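Local coordinates for HD domain protein (Enterococcus faecalis, PDB 4LRL), which probably hydrolyses deoxyribonucleoside triphosphates as a metal-binding HD-domain phosphohydrolase under allosteric control by bound nucleotides, at residues C[236-246]-C[406-414]. Numbering follows the deposited sequence.
Sequences RPYKGGIAFAM and HRTQIELMQ
The carbonyl O of Phe244 takes the amide N of Met413 at 2.8 Å, in a nearly straight bond (160° at the hydrogen) whose donor stands above the carbonyl plane; a CA-H...O contact from Leu412 grips the same oxygen. Two more backbone bonds flank it: Phe244 N to Glu411 O at 2.9 Å, and Met246 N to Met413 O. Together they pair strands 241-245 and 411-413 in parallel, Phe244 level with Leu412 and Ala245 with Met413.

Met413 reaches across Ala243, whose small methyl leaves it room, to the neighbouring strand 236-238. Its CG lies anti to the backbone N (chi1 -167°) and the chain runs straight on before bending at the thioether. SD thus comes over one face of the Arg236 guanidinium, 3.4 Å from NE, and CE lies 3.7 Å from Tyr238 CB. An unbranched, flexible side chain suits this span, since its sulfur and methyl can lie against both an arginine and a tyrosine.

Phe244 and Leu412 share the other face of the sheet. There Phe244 CD1 touches Ile410 CG2 at 4.2 Å, and Met246, bent at chi2 (60°), brings SD to 4.0 Å from Leu412 CB. Leu422 and Val425 of helix 422-425 also pack on Leu412, where apolar residues are apt.

Strands 235-238 and 241-245 form a beta hairpin, closed by the type I turn from Tyr238 to Gly241. With antiparallel 419-421 beyond 411-413, the arrangement is a small mixed four-stranded sheet within the HD-associated region, away from the nucleotide and nickel sites.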
loop_
_atom_site.group_PDB
_atom_site.type_symbol
_atom_site.label_atom_id
_atom_site.label_comp_id
_atom_site.label_asym_id
_atom_site.label_seq_id
_atom_site.Cartn_x
_atom_site.Cartn_y
_atom_site.Cartn_z
ATOM N N ARG C 236 11.105 -3.770 -24.623
ATOM C CA ARG C 236 11.497 -3.380 -25.973
ATOM C C ARG C 236 11.321 -4.546 -26.958
ATOM O O ARG C 236 11.571 -5.694 -26.600
ATOM C CB ARG C 236 12.959 -2.931 -25.939
ATOM C CG ARG C 236 13.530 -2.428 -27.245
ATOM C CD ARG C 236 15.039 -2.550 -27.243
ATOM N NE ARG C 236 15.655 -1.663 -28.226
ATOM C CZ ARG C 236 16.243 -0.508 -27.931
ATOM N NH1 ARG C 236 16.310 -0.076 -26.672
ATOM N NH2 ARG C 236 16.769 0.222 -28.903
ATOM N N PRO C 237 10.888 -4.255 -28.199
ATOM C CA PRO C 237 10.951 -5.294 -29.215
ATOM C C PRO C 237 12.347 -5.366 -29.829
ATOM O O PRO C 237 13.100 -4.400 -29.767
ATOM C CB PRO C 237 9.961 -4.803 -30.271
ATOM C CG PRO C 237 10.078 -3.307 -30.200
ATOM C CD PRO C 237 10.315 -2.999 -28.734
ATOM N N TYR C 238 12.683 -6.521 -30.390
ATOM C CA TYR C 238 13.818 -6.666 -31.303
ATOM C C TYR C 238 13.493 -7.800 -32.275
ATOM O O TYR C 238 12.448 -8.456 -32.152
ATOM C CB TYR C 238 15.131 -6.918 -30.546
ATOM C CG TYR C 238 15.296 -8.317 -29.994
ATOM C CD1 TYR C 238 16.184 -9.212 -30.584
ATOM C CD2 TYR C 238 14.566 -8.742 -28.883
ATOM C CE1 TYR C 238 16.334 -10.508 -30.090
ATOM C CE2 TYR C 238 14.712 -10.027 -28.369
ATOM C CZ TYR C 238 15.597 -10.908 -28.980
ATOM O OH TYR C 238 15.749 -12.182 -28.482
ATOM N N LYS C 239 14.396 -8.039 -33.222
ATOM C CA LYS C 239 14.174 -9.021 -34.282
ATOM C C LYS C 239 13.728 -10.385 -33.756
ATOM O O LYS C 239 12.822 -10.998 -34.318
ATOM C CB LYS C 239 15.430 -9.157 -35.147
ATOM C CG LYS C 239 15.213 -9.869 -36.464
ATOM C CD LYS C 239 16.511 -9.873 -37.257
ATOM C CE LYS C 239 16.324 -10.459 -38.636
ATOM N NZ LYS C 239 17.562 -10.293 -39.419
ATOM N N GLY C 240 14.351 -10.842 -32.671
ATOM C CA GLY C 240 14.031 -12.136 -32.075
ATOM C C GLY C 240 12.970 -12.090 -30.988
ATOM O O GLY C 240 12.796 -13.057 -30.249
ATOM N N GLY C 241 12.253 -10.980 -30.869
ATOM C CA GLY C 241 11.139 -10.944 -29.923
ATOM C C GLY C 241 11.078 -9.739 -29.008
ATOM O O GLY C 241 10.967 -8.597 -29.464
ATOM N N ILE C 242 11.140 -10.017 -27.710
ATOM C CA ILE C 242 11.025 -8.994 -26.670
ATOM C C ILE C 242 12.224 -9.041 -25.728
ATOM O O ILE C 242 12.645 -10.114 -25.300
ATOM C CB ILE C 242 9.706 -9.161 -25.880
ATOM C CG1 ILE C 242 8.525 -8.718 -26.746
ATOM C CG2 ILE C 242 9.751 -8.408 -24.548
ATOM C CD1 ILE C 242 7.177 -8.942 -26.107
ATOM N N ALA C 243 12.757 -7.864 -25.415
ATOM C CA ALA C 243 13.911 -7.720 -24.538
ATOM C C ALA C 243 13.693 -6.574 -23.556
ATOM O O ALA C 243 12.649 -5.927 -23.566
ATOM C CB ALA C 243 15.185 -7.484 -25.365
ATOM N N PHE C 244 14.679 -6.333 -22.699
ATOM C CA PHE C 244 14.568 -5.293 -21.687
ATOM C C PHE C 244 15.866 -4.542 -21.584
ATOM O O PHE C 244 16.933 -5.143 -21.431
ATOM C CB PHE C 244 14.163 -5.891 -20.327
ATOM C CG PHE C 244 12.930 -6.737 -20.404
ATOM C CD1 PHE C 244 13.002 -8.057 -20.866
ATOM C CD2 PHE C 244 11.693 -6.212 -20.062
ATOM C CE1 PHE C 244 11.864 -8.828 -20.981
ATOM C CE2 PHE C 244 10.548 -6.989 -20.164
ATOM C CZ PHE C 244 10.633 -8.296 -20.619
ATOM N N ALA C 245 15.763 -3.222 -21.671
ATOM C CA ALA C 245 16.930 -2.353 -21.587
ATOM C C ALA C 245 17.741 -2.714 -20.348
ATOM O O ALA C 245 17.171 -2.938 -19.266
ATOM C CB ALA C 245 16.506 -0.889 -21.556
ATOM N N MET C 246 19.062 -2.788 -20.516
ATOM C CA MET C 246 19.981 -3.140 -19.424
ATOM C C MET C 246 19.834 -2.230 -18.200
ATOM O O MET C 246 20.075 -2.662 -17.073
ATOM C CB MET C 246 21.438 -3.162 -19.918
ATOM C CG MET C 246 22.452 -3.743 -18.932
ATOM S SD MET C 246 22.151 -5.471 -18.459
ATOM C CE MET C 246 23.139 -5.544 -16.972
ATOM N N HIS C 406 16.514 -20.284 -27.229
ATOM C CA HIS C 406 16.101 -18.878 -27.210
ATOM C C HIS C 406 14.910 -18.574 -26.301
ATOM O O HIS C 406 14.918 -17.579 -25.576
ATOM C CB HIS C 406 15.793 -18.409 -28.643
ATOM C CG HIS C 406 15.687 -16.921 -28.785
ATOM N ND1 HIS C 406 14.882 -16.148 -27.973
ATOM C CD2 HIS C 406 16.279 -16.065 -29.653
ATOM C CE1 HIS C 406 14.991 -14.881 -28.329
ATOM N NE2 HIS C 406 15.831 -14.804 -29.347
ATOM N N ARG C 407 13.900 -19.437 -26.345
ATOM C CA ARG C 407 12.615 -19.198 -25.670
ATOM C C ARG C 407 12.658 -19.263 -24.139
ATOM O O ARG C 407 11.768 -18.750 -23.462
ATOM C CB ARG C 407 11.549 -20.166 -26.206
ATOM C CG ARG C 407 11.287 -20.015 -27.699
ATOM C CD ARG C 407 9.890 -20.475 -28.095
ATOM N NE ARG C 407 9.522 -19.956 -29.414
ATOM C CZ ARG C 407 8.715 -20.570 -30.274
ATOM N NH1 ARG C 407 8.445 -20.009 -31.445
ATOM N NH2 ARG C 407 8.181 -21.745 -29.969
ATOM N N THR C 408 13.699 -19.895 -23.609
ATOM C CA THR C 408 13.822 -20.146 -22.180
ATOM C C THR C 408 14.494 -18.981 -21.459
ATOM O O THR C 408 14.764 -19.062 -20.260
ATOM C CB THR C 408 14.658 -21.411 -21.933
ATOM O OG1 THR C 408 15.988 -21.205 -22.430
ATOM C CG2 THR C 408 14.041 -22.618 -22.646
ATOM N N GLN C 409 14.758 -17.898 -22.185
ATOM C CA GLN C 409 15.615 -16.833 -21.667
ATOM C C GLN C 409 14.928 -15.472 -21.538
ATOM O O GLN C 409 14.036 -15.125 -22.315
ATOM C CB GLN C 409 16.871 -16.698 -22.540
ATOM C CG GLN C 409 17.595 -18.006 -22.796
ATOM C CD GLN C 409 18.814 -17.832 -23.673
ATOM O OE1 GLN C 409 19.799 -17.220 -23.267
ATOM N NE2 GLN C 409 18.759 -18.377 -24.880
ATOM N N ILE C 410 15.360 -14.704 -20.547
ATOM C CA ILE C 410 14.975 -13.308 -20.441
ATOM C C ILE C 410 16.160 -12.498 -20.964
ATOM O O ILE C 410 17.256 -12.576 -20.416
ATOM C CB ILE C 410 14.609 -12.941 -18.992
ATOM C CG1 ILE C 410 13.396 -13.759 -18.543
ATOM C CG2 ILE C 410 14.339 -11.446 -18.856
ATOM C CD1 ILE C 410 13.164 -13.750 -17.064
ATOM N N GLU C 411 15.945 -11.756 -22.047
ATOM C CA GLU C 411 17.044 -11.068 -22.726
ATOM C C GLU C 411 17.145 -9.603 -22.320
ATOM O O GLU C 411 16.158 -8.862 -22.363
ATOM C CB GLU C 411 16.918 -11.183 -24.246
ATOM C CG GLU C 411 16.736 -12.605 -24.768
ATOM C CD GLU C 411 18.041 -13.378 -24.934
ATOM O OE1 GLU C 411 19.039 -13.088 -24.241
ATOM O OE2 GLU C 411 18.058 -14.300 -25.764
ATOM N N LEU C 412 18.345 -9.202 -21.914
ATOM C CA LEU C 412 18.627 -7.809 -21.574
ATOM C C LEU C 412 19.414 -7.197 -22.714
ATOM O O LEU C 412 20.371 -7.808 -23.212
ATOM C CB LEU C 412 19.417 -7.715 -20.272
ATOM C CG LEU C 412 18.722 -8.211 -18.998
ATOM C CD1 LEU C 412 19.734 -8.761 -18.018
ATOM C CD2 LEU C 412 17.907 -7.111 -18.347
ATOM N N MET C 413 19.003 -6.011 -23.145
ATOM C CA MET C 413 19.700 -5.342 -24.240
ATOM C C MET C 413 20.679 -4.256 -23.797
ATOM O O MET C 413 20.317 -3.313 -23.088
ATOM C CB MET C 413 18.732 -4.785 -25.277
ATOM C CG MET C 413 19.451 -4.390 -26.551
ATOM S SD MET C 413 18.373 -3.746 -27.823
ATOM C CE MET C 413 17.623 -5.266 -28.401
ATOM N N GLN C 414 21.924 -4.412 -24.243
ATOM C CA GLN C 414 22.999 -3.491 -23.911
ATOM C C GLN C 414 22.891 -2.252 -24.794
ATOM O O GLN C 414 22.215 -2.271 -25.821
ATOM C CB GLN C 414 24.356 -4.163 -24.138
ATOM C CG GLN C 414 24.511 -5.576 -23.565
ATOM C CD GLN C 414 25.213 -5.599 -22.222
ATOM O OE1 GLN C 414 25.043 -4.702 -21.395
ATOM N NE2 GLN C 414 26.007 -6.636 -21.996
#